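Leucine aminopeptidase (Legionella pneumophila, PDB 5GNE) is a zinc-binding aminopeptidase of the M28 family that probably removes amino acids one at a time from the N-termini of peptides. Local coordinates at residues I279-D284 / E296-Y301; K288-F293 / V370-N375; V302-G307 / M358-K363. All coordinates share one frame; numbering follows the deposited sequence.

Contact 1. Residues I279-D284 / E296-Y301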
ATOM      1  N   ILE A 279      16.602  -6.787  -1.169  1.00 70.42           N
ATOM      2  CA  ILE A 279      15.196  -6.400  -1.226  1.00 63.80           C
ATOM      3  C   ILE A 279      14.382  -7.521  -1.888  1.00 56.17           C
ATOM      4  O   ILE A 279      14.784  -8.088  -2.901  1.00 54.62           O
ATOM      5  CB  ILE A 279      15.017  -5.059  -1.940  1.00 54.89           C
ATOM      6  CG1 ILE A 279      15.681  -3.967  -1.090  1.00 55.79           C
ATOM      7  CG2 ILE A 279      13.540  -4.746  -2.130  1.00 48.19           C
ATOM      8  CD1 ILE A 279      15.649  -2.557  -1.681  1.00 53.53           C
ATOM      9  N   TRP A 280      13.232  -7.829  -1.305  1.00 55.34           N
ATOM     10  CA  TRP A 280      12.414  -8.955  -1.750  1.00 57.05           C
ATOM     11  C   TRP A 280      11.186  -8.491  -2.536  1.00 60.89           C
ATOM     12  O   TRP A 280      10.479  -7.573  -2.124  1.00 56.96           O
ATOM     13  CB  TRP A 280      11.979  -9.793  -0.535  1.00 52.40           C
ATOM     14  CG  TRP A 280      13.087 -10.625   0.054  1.00 53.14           C
ATOM     15  CD1 TRP A 280      13.454 -11.871  -0.326  1.00 47.20           C
ATOM     16  CD2 TRP A 280      14.003 -10.231   1.094  1.00 56.71           C
ATOM     17  NE1 TRP A 280      14.524 -12.302   0.432  1.00 65.87           N
ATOM     18  CE2 TRP A 280      14.886 -11.307   1.297  1.00 62.35           C
ATOM     19  CE3 TRP A 280      14.156  -9.077   1.864  1.00 62.30           C
ATOM     20  CZ2 TRP A 280      15.902 -11.271   2.259  1.00 66.45           C
ATOM     21  CZ3 TRP A 280      15.175  -9.038   2.815  1.00 71.85           C
ATOM     22  CH2 TRP A 280      16.030 -10.128   3.003  1.00 73.46           C
ATOM     23  N   LEU A 281      10.940  -9.150  -3.663  1.00 59.00           N
ATOM     24  CA  LEU A 281       9.768  -8.892  -4.481  1.00 51.97           C
ATOM     25  C   LEU A 281       8.753  -9.979  -4.227  1.00 63.04           C
ATOM     26  O   LEU A 281       9.132 -11.144  -4.044  1.00 65.96           O
ATOM     27  CB  LEU A 281      10.135  -8.868  -5.964  1.00 48.77           C
ATOM     28  CG  LEU A 281      11.167  -7.811  -6.360  1.00 52.04           C
ATOM     29  CD1 LEU A 281      11.474  -7.888  -7.842  1.00 49.58           C
ATOM     30  CD2 LEU A 281      10.673  -6.416  -5.978  1.00 47.15           C
ATOM     31  N   LEU A 282       7.470  -9.619  -4.266  1.00 61.35           N
ATOM     32  CA  LEU A 282       6.411 -10.585  -4.003  1.00 58.01           C
ATOM     33  C   LEU A 282       6.030 -11.233  -5.296  1.00 57.54           C
ATOM     34  O   LEU A 282       6.052 -10.574  -6.326  1.00 63.78           O
ATOM     35  CB  LEU A 282       5.203  -9.918  -3.378  1.00 63.92           C
ATOM     36  CG  LEU A 282       5.307  -9.870  -1.857  1.00 78.63           C
ATOM     37  CD1 LEU A 282       6.142  -8.686  -1.377  1.00 71.17           C
ATOM     38  CD2 LEU A 282       3.930  -9.875  -1.239  1.00 86.18           C
ATOM     39  N   LYS A 283       5.739 -12.531  -5.280  1.00 63.65           N
ATOM     40  CA  LYS A 283       5.393 -13.158  -6.548  1.00 73.70           C
ATOM     41  C   LYS A 283       3.921 -13.545  -6.705  1.00 72.06           C
ATOM     42  O   LYS A 283       3.519 -13.953  -7.791  1.00 79.30           O
ATOM     43  CB  LYS A 283       6.261 -14.387  -6.832  1.00 65.04           C
ATOM     44  CG  LYS A 283       7.081 -14.961  -5.707  1.00 80.82           C
ATOM     45  CD  LYS A 283       7.848 -16.169  -6.270  1.00 91.73           C
ATOM     46  CE  LYS A 283       8.811 -16.801  -5.284  1.00101.51           C
ATOM     47  NZ  LYS A 283       9.264 -18.142  -5.770  1.00107.59           N
ATOM     48  N   ASP A 284       3.114 -13.456  -5.655  1.00 69.48           N
ATOM     49  CA  ASP A 284       1.685 -13.680  -5.865  1.00 80.12           C
ATOM     50  C   ASP A 284       0.867 -12.377  -5.807  1.00 69.08           C
ATOM     51  O   ASP A 284       1.204 -11.424  -5.107  1.00 65.58           O
ATOM     52  CB  ASP A 284       1.146 -14.759  -4.899  1.00 90.99           C
ATOM     53  CG  ASP A 284       1.593 -14.563  -3.465  1.00 89.77           C
ATOM     54  OD1 ASP A 284       1.360 -13.476  -2.906  1.00 85.50           O
ATOM     55  OD2 ASP A 284       2.174 -15.521  -2.893  1.00 82.41           O
ATOM     56  N   GLU A 296      14.861  -5.730 -12.448  1.00 45.40           N
ATOM     57  CA  GLU A 296      15.979  -5.194 -13.213  1.00 55.99           C
ATOM     58  C   GLU A 296      16.337  -3.767 -12.809  1.00 55.21           C
ATOM     59  O   GLU A 296      17.480  -3.355 -12.971  1.00 56.06           O
ATOM     60  CB  GLU A 296      15.663  -5.153 -14.704  1.00 57.49           C
ATOM     61  CG  GLU A 296      14.821  -6.274 -15.228  1.00 72.10           C
ATOM     62  CD  GLU A 296      14.447  -6.067 -16.680  1.00 84.53           C
ATOM     63  OE1 GLU A 296      13.730  -5.089 -16.997  1.00 90.83           O
ATOM     64  OE2 GLU A 296      14.867  -6.890 -17.508  1.00 90.15           O
ATOM     65  N   LEU A 297      15.386  -3.038 -12.228  1.00 51.04           N
ATOM     66  CA  LEU A 297      15.695  -1.710 -11.720  1.00 46.11           C
ATOM     67  C   LEU A 297      16.599  -1.868 -10.505  1.00 51.37           C
ATOM     68  O   LEU A 297      17.602  -1.154 -10.354  1.00 51.59           O
ATOM     69  CB  LEU A 297      14.419  -0.929 -11.378  1.00 41.57           C
ATOM     70  CG  LEU A 297      13.394  -0.549 -12.480  1.00 43.21           C
ATOM     71  CD1 LEU A 297      12.151   0.025 -11.825  1.00 33.33           C
ATOM     72  CD2 LEU A 297      13.916   0.426 -13.524  1.00 41.39           C
ATOM     73  N   LEU A 298      16.275  -2.851  -9.667  1.00 49.90           N
ATOM     74  CA  LEU A 298      17.083  -3.110  -8.475  1.00 44.42           C
ATOM     75  C   LEU A 298      18.516  -3.490  -8.841  1.00 55.46           C
ATOM     76  O   LEU A 298      19.486  -2.968  -8.276  1.00 68.29           O
ATOM     77  CB  LEU A 298      16.448  -4.213  -7.631  1.00 48.20           C
ATOM     78  CG  LEU A 298      15.319  -3.793  -6.677  1.00 46.94           C
ATOM     79  CD1 LEU A 298      14.772  -4.981  -5.903  1.00 50.06           C
ATOM     80  CD2 LEU A 298      15.804  -2.711  -5.722  1.00 38.74           C
ATOM     81  N   THR A 299      18.654  -4.394  -9.795  1.00 50.29           N
ATOM     82  CA  THR A 299      19.974  -4.813 -10.210  1.00 58.84           C
ATOM     83  C   THR A 299      20.722  -3.692 -10.936  1.00 60.40           C
ATOM     84  O   THR A 299      21.864  -3.361 -10.579  1.00 52.13           O
ATOM     85  CB  THR A 299      19.892  -6.078 -11.075  1.00 52.60           C
ATOM     86  OG1 THR A 299      19.505  -7.170 -10.230  1.00 65.78           O
ATOM     87  CG2 THR A 299      21.249  -6.401 -11.681  1.00 51.44           C
ATOM     88  N   ARG A 300      20.075  -3.091 -11.930  1.00 58.13           N
ATOM     89  CA  ARG A 300      20.734  -2.081 -12.748  1.00 60.47           C
ATOM     90  C   ARG A 300      21.025  -0.782 -11.999  1.00 55.69           C
ATOM     91  O   ARG A 300      22.076  -0.187 -12.197  1.00 60.68           O
ATOM     92  CB  ARG A 300      19.897  -1.774 -13.984  1.00 67.48           C
ATOM     93  CG  ARG A 300      20.474  -0.665 -14.818  1.00 77.77           C
ATOM     94  CD  ARG A 300      20.320  -0.951 -16.288  1.00 87.20           C
ATOM     95  NE  ARG A 300      21.190  -0.083 -17.067  1.00 95.36           N
ATOM     96  CZ  ARG A 300      21.271  -0.114 -18.389  1.00105.19           C
ATOM     97  NH1 ARG A 300      20.521  -0.971 -19.074  1.00103.15           N
ATOM     98  NH2 ARG A 300      22.096   0.715 -19.024  1.00109.91           N
ATOM     99  N   TYR A 301      20.108  -0.330 -11.151  1.00 53.81           N
ATOM    100  CA  TYR A 301      20.265   0.998 -10.546  1.00 53.47           C
ATOM    101  C   TYR A 301      20.525   0.992  -9.045  1.00 55.68           C
ATOM    102  O   TYR A 301      21.437   1.670  -8.575  1.00 59.19           O
ATOM    103  CB  TYR A 301      19.034   1.869 -10.821  1.00 52.11           C
ATOM    104  CG  TYR A 301      18.848   2.259 -12.270  1.00 46.47           C
ATOM    105  CD1 TYR A 301      19.871   2.887 -12.969  1.00 45.53           C
ATOM    106  CD2 TYR A 301      17.632   2.057 -12.923  1.00 41.59           C
ATOM    107  CE1 TYR A 301      19.708   3.268 -14.289  1.00 49.20           C
ATOM    108  CE2 TYR A 301      17.464   2.441 -14.243  1.00 43.70           C
ATOM    109  CZ  TYR A 301      18.508   3.053 -14.916  1.00 44.16           C
ATOM    110  OH  TYR A 301      18.369   3.447 -16.225  1.00 55.02           O
TER

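Contact 2. Residues K288-F293 / V370-N375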
ATOM      1  N   LYS A 288       3.541 -10.175 -13.110  1.00 59.00           N
ATOM      2  CA  LYS A 288       4.862 -10.767 -13.292  1.00 60.12           C
ATOM      3  C   LYS A 288       5.733  -9.899 -14.171  1.00 54.61           C
ATOM      4  O   LYS A 288       6.889  -9.691 -13.849  1.00 59.83           O
ATOM      5  CB  LYS A 288       4.739 -12.178 -13.897  1.00 68.16           C
ATOM      6  CG  LYS A 288       6.048 -12.974 -14.110  1.00 81.11           C
ATOM      7  CD  LYS A 288       6.800 -13.286 -12.823  1.00 88.66           C
ATOM      8  CE  LYS A 288       8.076 -14.122 -13.071  1.00 96.61           C
ATOM      9  NZ  LYS A 288       7.819 -15.536 -13.541  1.00 95.78           N
ATOM     10  N   GLY A 289       5.149  -9.295 -15.202  1.00 55.31           N
ATOM     11  CA  GLY A 289       5.857  -8.350 -16.056  1.00 60.28           C
ATOM     12  C   GLY A 289       6.403  -7.137 -15.315  1.00 57.89           C
ATOM     13  O   GLY A 289       7.585  -6.836 -15.396  1.00 62.16           O
ATOM     14  N   LEU A 290       5.538  -6.450 -14.580  1.00 56.19           N
ATOM     15  CA  LEU A 290       5.942  -5.308 -13.768  1.00 52.72           C
ATOM     16  C   LEU A 290       6.975  -5.717 -12.710  1.00 55.50           C
ATOM     17  O   LEU A 290       7.867  -4.938 -12.357  1.00 50.76           O
ATOM     18  CB  LEU A 290       4.716  -4.668 -13.102  1.00 43.05           C
ATOM     19  CG  LEU A 290       4.823  -3.217 -12.619  1.00 45.44           C
ATOM     20  CD1 LEU A 290       5.299  -2.313 -13.754  1.00 46.27           C
ATOM     21  CD2 LEU A 290       3.487  -2.704 -12.061  1.00 43.62           C
ATOM     22  N   THR A 291       6.837  -6.934 -12.192  1.00 49.94           N
ATOM     23  CA  THR A 291       7.770  -7.452 -11.184  1.00 52.39           C
ATOM     24  C   THR A 291       9.155  -7.767 -11.753  1.00 50.90           C
ATOM     25  O   THR A 291      10.165  -7.451 -11.117  1.00 52.77           O
ATOM     26  CB  THR A 291       7.191  -8.705 -10.490  1.00 51.20           C
ATOM     27  OG1 THR A 291       5.950  -8.353  -9.854  1.00 51.37           O
ATOM     28  CG2 THR A 291       8.162  -9.256  -9.447  1.00 43.76           C
ATOM     29  N   GLU A 292       9.228  -8.327 -12.961  1.00 54.91           N
ATOM     30  CA  GLU A 292      10.541  -8.540 -13.561  1.00 57.70           C
ATOM     31  C   GLU A 292      11.199  -7.185 -13.800  1.00 55.44           C
ATOM     32  O   GLU A 292      12.400  -7.033 -13.593  1.00 59.63           O
ATOM     33  CB  GLU A 292      10.468  -9.345 -14.874  1.00 69.69           C
ATOM     34  CG  GLU A 292       9.524 -10.540 -14.875  1.00 90.10           C
ATOM     35  CD  GLU A 292       9.279 -11.152 -16.271  1.00101.95           C
ATOM     36  OE1 GLU A 292       9.691 -10.548 -17.287  1.00105.92           O
ATOM     37  OE2 GLU A 292       8.668 -12.246 -16.346  1.00103.06           O
ATOM     38  N   PHE A 293      10.397  -6.203 -14.206  1.00 53.10           N
ATOM     39  CA  PHE A 293      10.861  -4.830 -14.403  1.00 46.22           C
ATOM     40  C   PHE A 293      11.482  -4.269 -13.121  1.00 45.80           C
ATOM     41  O   PHE A 293      12.587  -3.725 -13.144  1.00 45.89           O
ATOM     42  CB  PHE A 293       9.690  -3.967 -14.868  1.00 52.06           C
ATOM     43  CG  PHE A 293       9.998  -2.481 -14.980  1.00 46.52           C
ATOM     44  CD1 PHE A 293      10.910  -2.007 -15.909  1.00 45.72           C
ATOM     45  CD2 PHE A 293       9.327  -1.568 -14.191  1.00 40.07           C
ATOM     46  CE1 PHE A 293      11.154  -0.651 -16.036  1.00 48.63           C
ATOM     47  CE2 PHE A 293       9.570  -0.200 -14.312  1.00 42.60           C
ATOM     48  CZ  PHE A 293      10.485   0.256 -15.227  1.00 43.46           C
ATOM     49  N   VAL A 370      10.953   7.156 -13.136  1.00 38.27           N
ATOM     50  CA  VAL A 370      11.612   7.717 -14.316  1.00 36.64           C
ATOM     51  C   VAL A 370      11.436   6.801 -15.519  1.00 44.64           C
ATOM     52  O   VAL A 370      11.064   7.245 -16.608  1.00 53.05           O
ATOM     53  CB  VAL A 370      13.124   7.970 -14.078  1.00 41.65           C
ATOM     54  CG1 VAL A 370      13.831   8.294 -15.382  1.00 42.48           C
ATOM     55  CG2 VAL A 370      13.315   9.107 -13.094  1.00 33.33           C
ATOM     56  N   GLU A 371      11.734   5.522 -15.361  1.00 44.10           N
ATOM     57  CA  GLU A 371      11.718   4.676 -16.535  1.00 49.98           C
ATOM     58  C   GLU A 371      10.300   4.429 -17.073  1.00 53.91           C
ATOM     59  O   GLU A 371      10.122   4.272 -18.288  1.00 49.42           O
ATOM     60  CB  GLU A 371      12.454   3.380 -16.264  1.00 37.93           C
ATOM     61  CG  GLU A 371      13.921   3.638 -15.903  1.00 41.68           C
ATOM     62  CD  GLU A 371      14.772   4.052 -17.094  1.00 48.27           C
ATOM     63  OE1 GLU A 371      14.236   4.172 -18.208  1.00 49.13           O
ATOM     64  OE2 GLU A 371      15.995   4.238 -16.936  1.00 49.14           O
ATOM     65  N   LEU A 372       9.297   4.421 -16.198  1.00 41.67           N
ATOM     66  CA  LEU A 372       7.912   4.398 -16.679  1.00 39.20           C
ATOM     67  C   LEU A 372       7.434   5.802 -17.103  1.00 46.39           C
ATOM     68  O   LEU A 372       6.723   5.955 -18.108  1.00 40.28           O
ATOM     69  CB  LEU A 372       6.994   3.827 -15.606  1.00 31.97           C
ATOM     70  CG  LEU A 372       7.080   2.317 -15.378  1.00 44.66           C
ATOM     71  CD1 LEU A 372       6.207   1.903 -14.225  1.00 37.50           C
ATOM     72  CD2 LEU A 372       6.610   1.608 -16.625  1.00 41.54           C
ATOM     73  N   GLY A 373       7.830   6.816 -16.330  1.00 41.96           N
ATOM     74  CA  GLY A 373       7.388   8.191 -16.508  1.00 39.30           C
ATOM     75  C   GLY A 373       7.833   8.838 -17.808  1.00 50.94           C
ATOM     76  O   GLY A 373       7.180   9.739 -18.324  1.00 50.97           O
ATOM     77  N   LEU A 374       8.961   8.369 -18.329  1.00 53.64           N
ATOM     78  CA  LEU A 374       9.483   8.843 -19.596  1.00 51.44           C
ATOM     79  C   LEU A 374       9.614   7.716 -20.681  1.00 55.99           C
ATOM     80  O   LEU A 374      10.154   7.943 -21.756  1.00 60.17           O
ATOM     81  CB  LEU A 374      10.851   9.476 -19.323  1.00 38.07           C
ATOM     82  CG  LEU A 374      11.158  10.446 -18.191  1.00 48.40           C
ATOM     83  CD1 LEU A 374      12.671  10.663 -18.065  1.00 43.99           C
ATOM     84  CD2 LEU A 374      10.482  11.778 -18.501  1.00 41.14           C
ATOM     85  N   ASN A 375       9.055   6.536 -20.415  1.00 64.71           N
ATOM     86  CA  ASN A 375       9.014   5.387 -21.362  1.00 63.64           C
ATOM     87  C   ASN A 375      10.332   5.022 -22.067  1.00 58.17           C
ATOM     88  O   ASN A 375      11.189   4.341 -21.490  1.00 53.66           O
ATOM     89  CB  ASN A 375       7.961   5.623 -22.430  1.00 71.48           C
ATOM     90  CG  ASN A 375       6.640   6.031 -21.856  1.00 75.03           C
ATOM     91  OD1 ASN A 375       6.540   6.971 -21.062  1.00 68.30           O
ATOM     92  ND2 ASN A 375       5.603   5.327 -22.267  1.00 84.18           N
TER

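Contact 3. Residues V302-G307 / M358-K363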
ATOM      1  N   VAL A 302      19.745   0.219  -8.291  1.00 51.35           N
ATOM      2  CA  VAL A 302      19.890   0.224  -6.844  1.00 46.49           C
ATOM      3  C   VAL A 302      21.093  -0.639  -6.467  1.00 59.69           C
ATOM      4  O   VAL A 302      21.626  -0.530  -5.357  1.00 59.45           O
ATOM      5  CB  VAL A 302      18.615  -0.254  -6.137  1.00 51.03           C
ATOM      6  CG1 VAL A 302      18.693   0.036  -4.643  1.00 44.52           C
ATOM      7  CG2 VAL A 302      17.412   0.470  -6.699  1.00 51.89           C
ATOM      8  N   LYS A 303      21.516  -1.477  -7.413  1.00 68.12           N
ATOM      9  CA  LYS A 303      22.615  -2.437  -7.239  1.00 70.07           C
ATOM     10  C   LYS A 303      22.449  -3.208  -5.934  1.00 77.19           C
ATOM     11  O   LYS A 303      23.314  -3.210  -5.066  1.00 81.15           O
ATOM     12  CB  LYS A 303      23.950  -1.690  -7.281  1.00 65.79           C
ATOM     13  CG  LYS A 303      24.123  -0.872  -8.583  1.00 74.57           C
ATOM     14  CD  LYS A 303      24.944  -1.571  -9.661  1.00 92.68           C
ATOM     15  CE  LYS A 303      25.579  -0.562 -10.627  1.00 98.25           C
ATOM     16  NZ  LYS A 303      25.889  -1.138 -11.976  1.00 98.96           N
ATOM     17  N   THR A 304      21.307  -3.870  -5.823  1.00 79.89           N
ATOM     18  CA  THR A 304      20.944  -4.652  -4.651  1.00 77.40           C
ATOM     19  C   THR A 304      20.666  -6.102  -5.039  1.00 68.91           C
ATOM     20  O   THR A 304      20.259  -6.370  -6.168  1.00 63.88           O
ATOM     21  CB  THR A 304      19.693  -3.990  -3.966  1.00 74.79           C
ATOM     22  OG1 THR A 304      20.117  -3.072  -2.949  1.00 78.47           O
ATOM     23  CG2 THR A 304      18.767  -4.985  -3.356  1.00 76.22           C
ATOM     24  N   PRO A 305      20.969  -7.056  -4.145  1.00 64.05           N
ATOM     25  CA  PRO A 305      20.536  -8.428  -4.445  1.00 60.55           C
ATOM     26  C   PRO A 305      19.015  -8.488  -4.492  1.00 62.90           C
ATOM     27  O   PRO A 305      18.346  -7.862  -3.664  1.00 61.70           O
ATOM     28  CB  PRO A 305      21.081  -9.259  -3.279  1.00 53.96           C
ATOM     29  CG  PRO A 305      22.038  -8.398  -2.589  1.00 57.51           C
ATOM     30  CD  PRO A 305      21.695  -6.971  -2.868  1.00 59.40           C
ATOM     31  N   VAL A 306      18.467  -9.217  -5.451  1.00 66.12           N
ATOM     32  CA  VAL A 306      17.016  -9.310  -5.578  1.00 57.32           C
ATOM     33  C   VAL A 306      16.494 -10.632  -5.046  1.00 59.99           C
ATOM     34  O   VAL A 306      16.786 -11.679  -5.616  1.00 69.81           O
ATOM     35  CB  VAL A 306      16.583  -9.191  -7.022  1.00 51.85           C
ATOM     36  CG1 VAL A 306      15.062  -9.295  -7.116  1.00 60.37           C
ATOM     37  CG2 VAL A 306      17.098  -7.894  -7.621  1.00 50.26           C
ATOM     38  N   GLY A 307      15.749 -10.592  -3.947  1.00 62.48           N
ATOM     39  CA  GLY A 307      15.057 -11.773  -3.450  1.00 55.68           C
ATOM     40  C   GLY A 307      13.577 -11.874  -3.812  1.00 58.61           C
ATOM     41  O   GLY A 307      12.989 -10.952  -4.386  1.00 66.30           O
ATOM     42  N   MET A 358      15.583   2.120   3.569  1.00 52.13           N
ATOM     43  CA  MET A 358      14.605   3.058   3.055  1.00 41.48           C
ATOM     44  C   MET A 358      15.142   3.878   1.903  1.00 49.77           C
ATOM     45  O   MET A 358      14.450   4.061   0.882  1.00 51.63           O
ATOM     46  CB  MET A 358      14.157   3.963   4.176  1.00 42.29           C
ATOM     47  CG  MET A 358      13.465   3.191   5.266  1.00 43.26           C
ATOM     48  SD  MET A 358      12.716   4.289   6.441  1.00 63.99           S
ATOM     49  CE  MET A 358      12.132   3.124   7.589  1.00 97.38           C
ATOM     50  N   VAL A 359      16.383   4.344   2.042  1.00 43.35           N
ATOM     51  CA  VAL A 359      17.009   5.068   0.949  1.00 42.64           C
ATOM     52  C   VAL A 359      16.995   4.188  -0.303  1.00 48.89           C
ATOM     53  O   VAL A 359      16.687   4.665  -1.381  1.00 51.58           O
ATOM     54  CB  VAL A 359      18.476   5.490   1.268  1.00 51.19           C
ATOM     55  CG1 VAL A 359      19.202   5.889  -0.016  1.00 45.50           C
ATOM     56  CG2 VAL A 359      18.512   6.639   2.263  1.00 47.84           C
ATOM     57  N   ASN A 360      17.291   2.897  -0.164  1.00 53.27           N
ATOM     58  CA  ASN A 360      17.262   2.007  -1.329  1.00 50.25           C
ATOM     59  C   ASN A 360      15.851   1.861  -1.933  1.00 54.67           C
ATOM     60  O   ASN A 360      15.705   1.880  -3.153  1.00 54.28           O
ATOM     61  CB  ASN A 360      17.849   0.636  -0.990  1.00 49.24           C
ATOM     62  CG  ASN A 360      19.397   0.645  -0.928  1.00 57.84           C
ATOM     63  OD1 ASN A 360      20.061   1.541  -1.483  1.00 57.35           O
ATOM     64  ND2 ASN A 360      19.968  -0.365  -0.268  1.00 44.23           N
ATOM     65  N   PHE A 361      14.816   1.727  -1.098  1.00 48.47           N
ATOM     66  CA  PHE A 361      13.432   1.747  -1.606  1.00 42.21           C
ATOM     67  C   PHE A 361      13.089   3.075  -2.286  1.00 38.11           C
ATOM     68  O   PHE A 361      12.399   3.092  -3.308  1.00 42.23           O
ATOM     69  CB  PHE A 361      12.428   1.486  -0.488  1.00 46.28           C
ATOM     70  CG  PHE A 361      12.301   0.042  -0.107  1.00 49.53           C
ATOM     71  CD1 PHE A 361      13.104  -0.498   0.885  1.00 52.38           C
ATOM     72  CD2 PHE A 361      11.390  -0.778  -0.750  1.00 47.31           C
ATOM     73  CE1 PHE A 361      13.007  -1.843   1.242  1.00 58.16           C
ATOM     74  CE2 PHE A 361      11.276  -2.123  -0.389  1.00 50.74           C
ATOM     75  CZ  PHE A 361      12.089  -2.655   0.608  1.00 48.29           C
ATOM     76  N   THR A 362      13.598   4.184  -1.757  1.00 39.51           N
ATOM     77  CA  THR A 362      13.431   5.456  -2.464  1.00 45.26           C
ATOM     78  C   THR A 362      14.105   5.450  -3.826  1.00 43.26           C
ATOM     79  O   THR A 362      13.510   5.888  -4.814  1.00 42.16           O
ATOM     80  CB  THR A 362      13.975   6.649  -1.634  1.00 38.17           C
ATOM     81  OG1 THR A 362      13.407   6.577  -0.331  1.00 38.46           O
ATOM     82  CG2 THR A 362      13.580   7.968  -2.246  1.00 33.46           C
ATOM     83  N   LYS A 363      15.322   4.906  -3.891  1.00 48.33           N
ATOM     84  CA  LYS A 363      15.988   4.755  -5.181  1.00 40.36           C
ATOM     85  C   LYS A 363      15.120   3.943  -6.129  1.00 39.81           C
ATOM     86  O   LYS A 363      14.843   4.382  -7.259  1.00 41.95           O
ATOM     87  CB  LYS A 363      17.353   4.102  -5.026  1.00 40.26           C
ATOM     88  CG  LYS A 363      18.406   5.028  -4.448  1.00 50.75           C
ATOM     89  CD  LYS A 363      19.760   4.351  -4.254  1.00 49.56           C
ATOM     90  CE  LYS A 363      20.803   5.402  -3.868  1.00 49.01           C
ATOM     91  NZ  LYS A 363      22.058   4.842  -3.361  1.00 57.43           N
TER

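Contact 1. Residues I279-D284 / E296-Y301
L298 reaches from helix 288-302 onto strand 279-282 and meets I279 with both of its methyls. CD1 of L298 lies 4.0 Å from CB of I279 and equally near its CG2, while CD2 of L298 sits 4.0 Å from CD1 of I279. The two side chains cross at about a right angle, with one fork of the leucine at the base of the isoleucine and the other at its far end. The extended I279 chain (chi2 178°) carries CD1 out far enough for that second touch. This pair is the close part of the interface: it is buried and wholly apolar, and no hydrogen bond joins the two segments. L281, two residues along the strand on the same face, adds a looser contact, its CD2 4.3 Å from CD1 of L298. V306 of the next strand also touches L298, and N360 and F361 of helix 355-373 touch I279.

The surface side begins at T299 and R300, which are exposed and turned from the strand. W280 points to the other face of the sheet and is partly exposed, and Y301, though buried, is turned toward helix 99-106. A helix laid by its leucine on the strand that precedes it, with strand 306-309 following in parallel, is the right-handed beta-alpha-beta crossover of alpha/beta folds such as the M28 peptidases.

Contact 2. Residues K288-F293 / V370-N375
Chi1 of F293 (174°) sets CG opposite the backbone N, which sends the ring out from helix 288-302 toward the last turn of helix 355-373; L372 answers with CG beside its own N (chi1 -74°), holding the branch point up to the ring. CE2 of F293 lies 3.7 Å from CG of L372, an oblique approach, with both leucine methyls close behind. At the ring's edge, in its plane, CB of E371 stands 3.8 Å from CZ of F293. One turn earlier on helix 288-302, CD1 of L290 comes within 4.3 Å of CD1 of L372, and both leucines also rest on A261 of the central sheet.

E371 takes part through its CB. Its chain bends at chi2 (-73°) and carries the carboxylate away from the contact, the carboxylate plane nearly perpendicular to the ring. There OE2 accepts from the Y301 hydroxyl and the backbone N of H98, and OE1 from the backbone N of N97. Y94 meets the ring of F293 as well. The pairing of the two helices here is therefore hydrophobic, while the buried carboxylate has three donors around it, which would probably stabilise its ionised form.

Contact 3. Residues V302-G307 / M358-K363
The turn that leads out of helix 288-302 into edge strand 306-309 packs here against helix 355-373. V302, the last helical residue, meets that helix with its two methyls. CG1 of V302 lies against the side chain of N360, 3.8 Å from its CB and as close to the amide oxygen OD1; CG2 of V302 is 4.0 Å from CB of K363, about one helical turn further on. The valine thus straddles two residues on the near side of the helix. CG1 is anti to the backbone N (chi1 -168°), and the other methyl, beside that N, is the one that faces the lysine.

K363 contributes the root of its side chain, and the extended remainder runs on past the valine. After V302 the chain breaks from the helix at K303, whose positive phi (47°) turns it back toward the sheet. This is the return leg of the beta-alpha-beta unit, bringing the chain alongside strand 279-282, to which strand 306-309 runs parallel. The T362 hydroxyl, within helix 355-373, donates to O of M358 at 3.0 Å from above the carbonyl plane, and the same oxygen also takes the T362 amide. T304 lies on the return path, where its side chain touches I279 of the strand and its OG1 has a weak hydrogen bond to the carbonyl of Q277. That OG1 is also 3.8 Å from ND2 of N360, a contact not counted as a hydrogen bond.

All three contacts are buried, yet they sit differently in the fold. Contact 1 lays helix 288-302 on the sheet, contact 2 sets the start of that helix against the end of helix 355-373, and contact 3 joins the turn after it to an earlier part of the same partner helix. Contacts 1 and 2 are aliphatic or aromatic in their touching groups; contact 3 mixes a valine with an amide and a lysine root and includes a partly exposed residue. The Y301 hydroxyl links contacts 1 and 2 through E371, and backbone bonds of G307 with I279 and L281 link contacts 1 and 3. Contacts 2 and 3 do not touch.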